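Local coordinates for stress response kinase A (Escherichia coli, PDB 1ZYL), which phosphorylates itself and other proteins on serine and threonine using ATP and magnesium, and probably helps the cell withstand oxidative and envelope stress, at residues A[121-132]-A[207-215]; A[132-141]-A[193-201]. All coordinates share one frame; numbering follows the deposited sequence.

Contact 1. Residues A[121-132]-A[207-215]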
loop_
_atom_site.group_PDB
_atom_site.type_symbol
_atom_site.label_atom_id
_atom_site.label_comp_id
_atom_site.label_asym_id
_atom_site.label_seq_id
_atom_site.Cartn_x
_atom_site.Cartn_y
_atom_site.Cartn_z
ATOM N N GLN A 121 -19.029 -9.797 3.406
ATOM C CA GLN A 121 -17.611 -9.737 3.740
ATOM C C GLN A 121 -17.165 -8.280 3.741
ATOM O O GLN A 121 -16.282 -7.882 4.501
ATOM C CB GLN A 121 -16.790 -10.537 2.729
ATOM C CG GLN A 121 -16.987 -12.041 2.834
ATOM C CD GLN A 121 -16.026 -12.829 1.961
ATOM O OE1 GLN A 121 -15.928 -14.045 2.084
ATOM N NE2 GLN A 121 -15.316 -12.139 1.073
ATOM N N MET A 122 -17.799 -7.492 2.881
ATOM C CA MET A 122 -17.517 -6.067 2.765
ATOM C C MET A 122 -17.785 -5.429 4.120
ATOM O O MET A 122 -16.971 -4.671 4.625
ATOM C CB MET A 122 -18.438 -5.437 1.721
ATOM C CG MET A 122 -17.952 -4.121 1.163
ATOM S SD MET A 122 -16.859 -4.392 -0.226
ATOM C CE MET A 122 -18.055 -4.627 -1.558
ATOM N N GLU A 123 -18.939 -5.746 4.699
ATOM C CA GLU A 123 -19.320 -5.206 5.997
ATOM C C GLU A 123 -18.353 -5.621 7.089
ATOM O O GLU A 123 -17.960 -4.796 7.910
ATOM C CB GLU A 123 -20.730 -5.655 6.379
ATOM C CG GLU A 123 -21.831 -4.978 5.593
ATOM C CD GLU A 123 -23.205 -5.245 6.178
ATOM O OE1 GLU A 123 -23.578 -6.433 6.297
ATOM O OE2 GLU A 123 -23.911 -4.268 6.517
ATOM N N ALA A 124 -17.979 -6.899 7.103
ATOM C CA ALA A 124 -17.041 -7.416 8.100
ATOM C C ALA A 124 -15.712 -6.681 7.973
ATOM O O ALA A 124 -15.074 -6.365 8.977
ATOM C CB ALA A 124 -16.827 -8.909 7.906
ATOM N N VAL A 125 -15.297 -6.419 6.735
ATOM C CA VAL A 125 -14.046 -5.708 6.476
ATOM C C VAL A 125 -14.197 -4.244 6.868
ATOM O O VAL A 125 -13.325 -3.675 7.501
ATOM C CB VAL A 125 -13.622 -5.821 4.972
ATOM C CG1 VAL A 125 -12.638 -4.732 4.607
ATOM C CG2 VAL A 125 -12.975 -7.166 4.720
ATOM N N GLY A 126 -15.317 -3.639 6.497
ATOM C CA GLY A 126 -15.539 -2.246 6.835
ATOM C C GLY A 126 -15.601 -2.053 8.337
ATOM O O GLY A 126 -15.145 -1.036 8.869
ATOM N N ARG A 127 -16.168 -3.041 9.019
ATOM C CA ARG A 127 -16.300 -2.999 10.466
ATOM C C ARG A 127 -14.938 -3.101 11.168
ATOM O O ARG A 127 -14.649 -2.318 12.069
ATOM C CB ARG A 127 -17.230 -4.120 10.928
ATOM C CG ARG A 127 -17.444 -4.167 12.417
ATOM C CD ARG A 127 -18.375 -5.302 12.788
ATOM N NE ARG A 127 -17.977 -5.925 14.047
ATOM C CZ ARG A 127 -16.871 -6.649 14.206
ATOM N NH1 ARG A 127 -16.051 -6.845 13.175
ATOM N NH2 ARG A 127 -16.580 -7.169 15.395
ATOM N N TYR A 128 -14.104 -4.053 10.758
ATOM C CA TYR A 128 -12.782 -4.211 11.355
ATOM C C TYR A 128 -11.919 -3.013 11.012
ATOM O O TYR A 128 -11.048 -2.618 11.785
ATOM C CB TYR A 128 -12.115 -5.491 10.853
ATOM C CG TYR A 128 -12.434 -6.707 11.693
ATOM C CD1 TYR A 128 -12.559 -7.971 11.113
ATOM C CD2 TYR A 128 -12.591 -6.597 13.077
ATOM C CE1 TYR A 128 -12.833 -9.096 11.892
ATOM C CE2 TYR A 128 -12.862 -7.713 13.862
ATOM C CZ TYR A 128 -12.980 -8.958 13.265
ATOM O OH TYR A 128 -13.231 -10.063 14.047
ATOM N N LEU A 129 -12.171 -2.440 9.844
ATOM C CA LEU A 129 -11.442 -1.267 9.383
ATOM C C LEU A 129 -11.777 -0.104 10.328
ATOM O O LEU A 129 -10.975 0.804 10.544
ATOM C CB LEU A 129 -11.879 -0.944 7.953
ATOM C CG LEU A 129 -10.831 -0.698 6.866
ATOM C CD1 LEU A 129 -9.561 -1.500 7.133
ATOM C CD2 LEU A 129 -11.437 -1.081 5.518
ATOM N N GLY A 130 -12.977 -0.157 10.896
ATOM C CA GLY A 130 -13.410 0.878 11.810
ATOM C C GLY A 130 -12.721 0.710 13.143
ATOM O O GLY A 130 -12.414 1.690 13.819
ATOM N N ARG A 131 -12.481 -0.536 13.534
ATOM C CA ARG A 131 -11.802 -0.779 14.790
ATOM C C ARG A 131 -10.311 -0.516 14.587
ATOM O O ARG A 131 -9.606 -0.142 15.528
ATOM C CB ARG A 131 -12.022 -2.215 15.264
ATOM C CG ARG A 131 -11.388 -2.487 16.631
ATOM C CD ARG A 131 -11.521 -3.939 17.071
ATOM N NE ARG A 131 -12.895 -4.302 17.400
ATOM C CZ ARG A 131 -13.266 -5.510 17.812
ATOM N NH1 ARG A 131 -14.536 -5.758 18.095
ATOM N NH2 ARG A 131 -12.366 -6.476 17.936
ATOM N N MET A 132 -9.841 -0.695 13.353
ATOM C CA MET A 132 -8.435 -0.472 13.039
ATOM C C MET A 132 -8.123 0.996 13.196
ATOM O O MET A 132 -7.198 1.368 13.915
ATOM C CB MET A 132 -8.106 -0.899 11.610
ATOM C CG MET A 132 -6.611 -1.103 11.366
ATOM S SD MET A 132 -6.123 -0.973 9.633
ATOM C CE MET A 132 -6.621 -2.545 9.026
ATOM N N ILE A 207 -6.034 -8.435 1.500
ATOM C CA ILE A 207 -6.970 -8.872 2.511
ATOM C C ILE A 207 -7.330 -10.346 2.234
ATOM O O ILE A 207 -7.619 -10.730 1.099
ATOM C CB ILE A 207 -8.214 -7.916 2.551
ATOM C CG1 ILE A 207 -9.039 -8.163 3.802
ATOM C CG2 ILE A 207 -9.084 -8.121 1.340
ATOM C CD1 ILE A 207 -9.789 -9.468 3.798
ATOM N N LEU A 208 -7.258 -11.167 3.280
ATOM C CA LEU A 208 -7.557 -12.595 3.191
ATOM C C LEU A 208 -8.799 -12.944 3.997
ATOM O O LEU A 208 -9.195 -12.202 4.897
ATOM C CB LEU A 208 -6.388 -13.405 3.737
ATOM C CG LEU A 208 -5.113 -13.376 2.914
ATOM C CD1 LEU A 208 -3.959 -13.815 3.783
ATOM C CD2 LEU A 208 -5.269 -14.274 1.702
ATOM N N TRP A 209 -9.397 -14.090 3.700
ATOM C CA TRP A 209 -10.599 -14.485 4.413
ATOM C C TRP A 209 -10.685 -15.959 4.784
ATOM O O TRP A 209 -10.733 -16.839 3.925
ATOM C CB TRP A 209 -11.831 -14.081 3.594
ATOM C CG TRP A 209 -13.141 -14.447 4.219
ATOM C CD1 TRP A 209 -13.687 -15.693 4.310
ATOM C CD2 TRP A 209 -14.059 -13.560 4.864
ATOM N NE1 TRP A 209 -14.886 -15.639 4.970
ATOM C CE2 TRP A 209 -15.141 -14.342 5.322
ATOM C CE3 TRP A 209 -14.074 -12.177 5.098
ATOM C CZ2 TRP A 209 -16.228 -13.791 6.002
ATOM C CZ3 TRP A 209 -15.154 -11.629 5.772
ATOM C CH2 TRP A 209 -16.217 -12.436 6.217
ATOM N N ARG A 210 -10.690 -16.208 6.087
ATOM C CA ARG A 210 -10.826 -17.546 6.641
ATOM C C ARG A 210 -11.830 -17.273 7.755
ATOM O O ARG A 210 -11.449 -17.016 8.901
ATOM C CB ARG A 210 -9.508 -18.044 7.229
ATOM C CG ARG A 210 -9.340 -19.562 7.148
ATOM C CD ARG A 210 -8.525 -20.147 8.306
ATOM N NE ARG A 210 -7.246 -19.476 8.533
ATOM C CZ ARG A 210 -7.098 -18.340 9.210
ATOM N NH1 ARG A 210 -5.892 -17.809 9.362
ATOM N NH2 ARG A 210 -8.151 -17.733 9.744
ATOM N N ASP A 211 -13.112 -17.304 7.393
ATOM C CA ASP A 211 -14.196 -17.000 8.321
ATOM C C ASP A 211 -13.829 -15.757 9.132
ATOM O O ASP A 211 -13.595 -15.801 10.346
ATOM C CB ASP A 211 -14.503 -18.207 9.206
ATOM C CG ASP A 211 -15.335 -19.249 8.478
ATOM O OD1 ASP A 211 -16.504 -18.954 8.155
ATOM O OD2 ASP A 211 -14.820 -20.355 8.213
ATOM N N GLY A 212 -13.783 -14.645 8.400
ATOM C CA GLY A 212 -13.436 -13.351 8.953
ATOM C C GLY A 212 -12.366 -12.717 8.083
ATOM O O GLY A 212 -11.603 -13.428 7.427
ATOM N N PRO A 213 -12.304 -11.381 8.019
ATOM C CA PRO A 213 -11.270 -10.761 7.190
ATOM C C PRO A 213 -9.970 -10.778 7.962
ATOM O O PRO A 213 -9.972 -10.837 9.190
ATOM C CB PRO A 213 -11.775 -9.334 6.997
ATOM C CG PRO A 213 -13.246 -9.450 7.187
ATOM C CD PRO A 213 -13.349 -10.402 8.352
ATOM N N MET A 214 -8.863 -10.736 7.240
ATOM C CA MET A 214 -7.551 -10.709 7.864
ATOM C C MET A 214 -6.695 -9.813 7.000
ATOM O O MET A 214 -6.421 -10.146 5.850
ATOM C CB MET A 214 -6.933 -12.103 7.911
ATOM C CG MET A 214 -7.720 -13.099 8.724
ATOM S SD MET A 214 -6.931 -14.698 8.658
ATOM C CE MET A 214 -7.151 -15.102 6.920
ATOM N N PHE A 215 -6.290 -8.672 7.543
ATOM C CA PHE A 215 -5.468 -7.752 6.784
ATOM C C PHE A 215 -4.005 -8.146 6.842
ATOM O O PHE A 215 -3.471 -8.483 7.902
ATOM C CB PHE A 215 -5.674 -6.325 7.293
ATOM C CG PHE A 215 -7.099 -5.898 7.253
ATOM C CD1 PHE A 215 -7.958 -6.210 8.297
ATOM C CD2 PHE A 215 -7.617 -5.287 6.119
ATOM C CE1 PHE A 215 -9.314 -5.930 8.207
ATOM C CE2 PHE A 215 -8.972 -5.003 6.019
ATOM C CZ PHE A 215 -9.820 -5.325 7.062
#
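Gln-121 lies flat against the indole of Trp-209, its amide plane tilted 24° from the ring, so the two groups stack. The methylene CG of Gln-121 sits over the face of the six-membered ring of Trp-209, 3.4 Å from its centroid, a CH-pi contact, while OE1 reaches on over the same face. That oxygen makes no hydrogen bond to NE1 of Trp-209, because the angle is poor. Gly-212 N covers the opposite face, and CB of Ala-124 meets the indole edge at CZ3.

Next along the helix, Val-125 and Ala-124 close on Pro-213. CG2 of Val-125 comes within 3.4 Å of Pro-213 CB, and its other methyl, CG1, lies at the edge of the Phe-215 ring, 3.8 Å from CZ. With CG1 anti to the backbone N (chi1 160°), one valine serves both residues. The Tyr-128 ring turns an edge to Pro-213 CD. Phe-215 is also met by Leu-129 CD1, 3.7 Å from CE2, and CE of Met-132 stands over one face, 4.0 Å from the ring centroid.

Backbone pairing of Leu-208 with Met-214 in both directions joins the two strands as a hairpin, which precedes the inferred magnesium ligand Asp-217, and Trp-209 pairs in turn with Arg-112 of strand 112-113. The hairpin's inward residues, Ile-207, Trp-209, Pro-213 and Phe-215, face helix 119-136; strand 213-215 runs at 47° to the helix segment, and the segment axes approach to 8.8 Å. No hydrogen bond joins the two segments: apolar contacts, CH-pi contacts and the stacked amide hold them, so the fit rests on shape and on the faces of two aromatic rings.

Contact 2. Residues A[132-141]-A[193-201]; sequences MHQTGRKQLF and FTVLRLHGD
The catalytic loop of this kinase-like fold is reached through residues 193-201, which end at Asp-201, the inferred proton acceptor; their first half crosses the C-terminal end of helix 119-136 and the turn after it. Arg-197 N donates to Gly-136 O (3.0 Å, N-H...O angle 164°). The side chain of Arg-197 lays its CG over one face of the Phe-141 ring, 3.4 Å from the centroid and 10° off the normal. Beyond the ring the chain turns at CG and CD, which carries the guanidinium toward Gln-139: NH2 is directed at Gln-139 O (2.8 Å), a bond less certain because that oxygen is poorly placed, while NH1 binds Gln-76.

Leu-196 CD1 packs against CB and CG of His-133. Leu-198 CD2 touches the far end of that imidazole, 3.7 Å from NE2. Both ring nitrogens are hydrogen-bonded, ND1 to Tyr-252 and NE2 to Asp-229, which fixes the ring's rotation. Asp-229 OD1 also accepts from His-199 N, so Asp-229 bridges His-133 of helix 119-136 and His-199 at the start of the catalytic loop.

Strand 196-197 pairs antiparallel with strand 223-224, while helix 64-79 meets Arg-197 through Phe-73 and helix 228-231 packs on Leu-198.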
loop_
_atom_site.group_PDB
_atom_site.type_symbol
_atom_site.label_atom_id
_atom_site.label_comp_id
_atom_site.label_asym_id
_atom_site.label_seq_id
_atom_site.Cartn_x
_atom_site.Cartn_y
_atom_site.Cartn_z
ATOM N N MET A 132 -9.841 -0.695 13.353
ATOM C CA MET A 132 -8.435 -0.472 13.039
ATOM C C MET A 132 -8.123 0.996 13.196
ATOM O O MET A 132 -7.198 1.368 13.915
ATOM C CB MET A 132 -8.106 -0.899 11.610
ATOM C CG MET A 132 -6.611 -1.103 11.366
ATOM S SD MET A 132 -6.123 -0.973 9.633
ATOM C CE MET A 132 -6.621 -2.545 9.026
ATOM N N HIS A 133 -8.904 1.832 12.520
ATOM C CA HIS A 133 -8.715 3.279 12.590
ATOM C C HIS A 133 -8.968 3.809 13.988
ATOM O O HIS A 133 -8.490 4.893 14.338
ATOM C CB HIS A 133 -9.625 3.987 11.592
ATOM C CG HIS A 133 -9.241 3.751 10.169
ATOM N ND1 HIS A 133 -9.766 4.477 9.125
ATOM C CD2 HIS A 133 -8.375 2.869 9.617
ATOM C CE1 HIS A 133 -9.239 4.055 7.990
ATOM N NE2 HIS A 133 -8.391 3.081 8.261
ATOM N N GLN A 134 -9.723 3.042 14.777
ATOM C CA GLN A 134 -10.010 3.413 16.154
ATOM C C GLN A 134 -8.674 3.382 16.885
ATOM O O GLN A 134 -8.354 4.288 17.657
ATOM C CB GLN A 134 -10.961 2.407 16.787
ATOM C CG GLN A 134 -11.454 2.806 18.167
ATOM C CD GLN A 134 -12.328 1.743 18.805
ATOM O OE1 GLN A 134 -13.017 2.006 19.783
ATOM N NE2 GLN A 134 -12.295 0.536 18.258
ATOM N N THR A 135 -7.899 2.329 16.625
ATOM C CA THR A 135 -6.571 2.163 17.218
ATOM C C THR A 135 -5.667 3.188 16.566
ATOM O O THR A 135 -5.083 4.046 17.222
ATOM C CB THR A 135 -5.965 0.781 16.904
ATOM O OG1 THR A 135 -6.827 -0.253 17.398
ATOM C CG2 THR A 135 -4.604 0.643 17.544
ATOM N N GLY A 136 -5.576 3.082 15.248
ATOM C CA GLY A 136 -4.741 3.979 14.480
ATOM C C GLY A 136 -4.858 5.441 14.846
ATOM O O GLY A 136 -3.931 6.207 14.598
ATOM N N ARG A 137 -5.977 5.856 15.427
ATOM C CA ARG A 137 -6.088 7.266 15.773
ATOM C C ARG A 137 -5.462 7.626 17.117
ATOM O O ARG A 137 -5.247 8.805 17.399
ATOM C CB ARG A 137 -7.548 7.741 15.723
ATOM C CG ARG A 137 -8.555 6.927 16.520
ATOM C CD ARG A 137 -9.887 7.668 16.558
ATOM N NE ARG A 137 -10.162 8.330 15.285
ATOM C CZ ARG A 137 -10.627 7.726 14.193
ATOM N NH1 ARG A 137 -10.894 6.424 14.193
ATOM N NH2 ARG A 137 -10.793 8.428 13.081
ATOM N N LYS A 138 -5.144 6.620 17.929
ATOM C CA LYS A 138 -4.539 6.867 19.233
ATOM C C LYS A 138 -3.261 7.731 19.186
ATOM O O LYS A 138 -3.027 8.552 20.076
ATOM C CB LYS A 138 -4.282 5.535 19.934
ATOM C CG LYS A 138 -5.581 4.789 20.275
ATOM C CD LYS A 138 -5.312 3.443 20.922
ATOM C CE LYS A 138 -6.599 2.685 21.184
ATOM N NZ LYS A 138 -6.335 1.329 21.759
ATOM N N GLN A 139 -2.440 7.544 18.158
ATOM C CA GLN A 139 -1.226 8.339 17.967
ATOM C C GLN A 139 -0.777 8.247 16.522
ATOM O O GLN A 139 -1.186 7.340 15.802
ATOM C CB GLN A 139 -0.095 7.904 18.904
ATOM C CG GLN A 139 0.011 6.425 19.145
ATOM C CD GLN A 139 1.121 6.089 20.116
ATOM O OE1 GLN A 139 1.105 5.033 20.752
ATOM N NE2 GLN A 139 2.100 6.986 20.230
ATOM N N LEU A 140 0.049 9.202 16.106
ATOM C CA LEU A 140 0.544 9.287 14.734
ATOM C C LEU A 140 1.993 8.861 14.550
ATOM O O LEU A 140 2.837 9.079 15.416
ATOM C CB LEU A 140 0.411 10.727 14.235
ATOM C CG LEU A 140 -0.835 11.215 13.494
ATOM C CD1 LEU A 140 -2.021 10.307 13.731
ATOM C CD2 LEU A 140 -1.133 12.613 13.941
ATOM N N PHE A 141 2.292 8.263 13.406
ATOM C CA PHE A 141 3.667 7.875 13.129
ATOM C C PHE A 141 4.506 9.155 13.256
ATOM O O PHE A 141 3.976 10.270 13.224
ATOM C CB PHE A 141 3.772 7.296 11.714
ATOM C CG PHE A 141 3.118 5.948 11.561
ATOM C CD1 PHE A 141 2.304 5.675 10.469
ATOM C CD2 PHE A 141 3.335 4.939 12.502
ATOM C CE1 PHE A 141 1.714 4.418 10.313
ATOM C CE2 PHE A 141 2.745 3.664 12.355
ATOM C CZ PHE A 141 1.938 3.407 11.262
ATOM N N PHE A 193 -8.615 17.691 7.072
ATOM C CA PHE A 193 -9.148 16.402 7.472
ATOM C C PHE A 193 -8.383 15.806 8.634
ATOM O O PHE A 193 -7.353 16.335 9.045
ATOM C CB PHE A 193 -9.137 15.418 6.300
ATOM C CG PHE A 193 -7.756 15.067 5.799
ATOM C CD1 PHE A 193 -7.208 15.726 4.704
ATOM C CD2 PHE A 193 -7.018 14.046 6.402
ATOM C CE1 PHE A 193 -5.949 15.371 4.212
ATOM C CE2 PHE A 193 -5.757 13.685 5.917
ATOM C CZ PHE A 193 -5.225 14.350 4.819
ATOM N N THR A 194 -8.893 14.700 9.155
ATOM C CA THR A 194 -8.267 14.020 10.276
ATOM C C THR A 194 -7.213 13.045 9.767
ATOM O O THR A 194 -7.421 12.366 8.758
ATOM C CB THR A 194 -9.315 13.240 11.113
ATOM O OG1 THR A 194 -10.286 14.155 11.645
ATOM C CG2 THR A 194 -8.634 12.491 12.263
ATOM N N VAL A 195 -6.084 12.980 10.466
ATOM C CA VAL A 195 -5.002 12.090 10.075
ATOM C C VAL A 195 -4.828 11.010 11.129
ATOM O O VAL A 195 -4.965 11.275 12.328
ATOM C CB VAL A 195 -3.657 12.863 9.904
ATOM C CG1 VAL A 195 -3.926 14.283 9.456
ATOM C CG2 VAL A 195 -2.860 12.851 11.188
ATOM N N LEU A 196 -4.531 9.794 10.684
ATOM C CA LEU A 196 -4.328 8.682 11.601
ATOM C C LEU A 196 -3.494 7.608 10.929
ATOM O O LEU A 196 -3.260 7.660 9.728
ATOM C CB LEU A 196 -5.667 8.079 12.021
ATOM C CG LEU A 196 -6.450 7.538 10.825
ATOM C CD1 LEU A 196 -7.499 6.513 11.261
ATOM C CD2 LEU A 196 -7.067 8.713 10.092
ATOM N N ARG A 197 -3.049 6.636 11.718
ATOM C CA ARG A 197 -2.256 5.531 11.211
ATOM C C ARG A 197 -3.176 4.687 10.347
ATOM O O ARG A 197 -4.194 4.203 10.836
ATOM C CB ARG A 197 -1.712 4.689 12.370
ATOM C CG ARG A 197 -0.419 5.209 12.956
ATOM C CD ARG A 197 -0.466 5.283 14.477
ATOM N NE ARG A 197 -0.416 4.002 15.168
ATOM C CZ ARG A 197 -0.845 3.829 16.415
ATOM N NH1 ARG A 197 -0.778 2.648 17.005
ATOM N NH2 ARG A 197 -1.366 4.849 17.071
ATOM N N LEU A 198 -2.810 4.514 9.075
ATOM C CA LEU A 198 -3.604 3.746 8.116
ATOM C C LEU A 198 -2.925 2.467 7.690
ATOM O O LEU A 198 -1.727 2.289 7.897
ATOM C CB LEU A 198 -3.831 4.557 6.852
ATOM C CG LEU A 198 -4.477 5.920 7.006
ATOM C CD1 LEU A 198 -4.280 6.719 5.727
ATOM C CD2 LEU A 198 -5.953 5.732 7.358
ATOM N N HIS A 199 -3.701 1.577 7.081
ATOM C CA HIS A 199 -3.145 0.340 6.562
ATOM C C HIS A 199 -2.303 0.795 5.377
ATOM O O HIS A 199 -1.345 0.136 4.996
ATOM C CB HIS A 199 -4.238 -0.601 6.067
ATOM C CG HIS A 199 -3.707 -1.788 5.330
ATOM N ND1 HIS A 199 -3.223 -2.907 5.971
ATOM C CD2 HIS A 199 -3.517 -2.001 4.007
ATOM C CE1 HIS A 199 -2.755 -3.757 5.074
ATOM N NE2 HIS A 199 -2.920 -3.230 3.874
ATOM N N GLY A 200 -2.700 1.923 4.791
ATOM C CA GLY A 200 -1.970 2.512 3.683
ATOM C C GLY A 200 -2.092 1.910 2.303
ATOM O O GLY A 200 -1.885 2.612 1.320
ATOM N N ASP A 201 -2.407 0.621 2.221
ATOM C CA ASP A 201 -2.545 -0.074 0.942
ATOM C C ASP A 201 -3.702 -1.045 1.104
ATOM O O ASP A 201 -3.546 -2.244 0.912
ATOM C CB ASP A 201 -1.256 -0.846 0.632
ATOM C CG ASP A 201 -1.242 -1.449 -0.769
ATOM O OD1 ASP A 201 -0.300 -2.202 -1.092
ATOM O OD2 ASP A 201 -2.169 -1.166 -1.550
#

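Overall arrangement
Of the elements in these contacts, helix 119-136 is the first along the chain from the N terminus; it serves both in turn, with Met-132 shared between them. The chain then leaves through the turn after the helix, passes helices 149-161 and 171-188, and returns at 193-201, where contact 2 closes a loop with 51 residues between its segments. It continues past Asp-201 to the hairpin of 207-215, and contact 1 closes the longer loop of 74 intervening residues. Contact 2 is therefore nested inside contact 1, their centres about 16 Å apart. Together they set the approach to the catalytic loop and the hairpin following it against successive lengths of one helix and the turn that follows it, on either side of the inferred magnesium ligand Asn-206 in sequence.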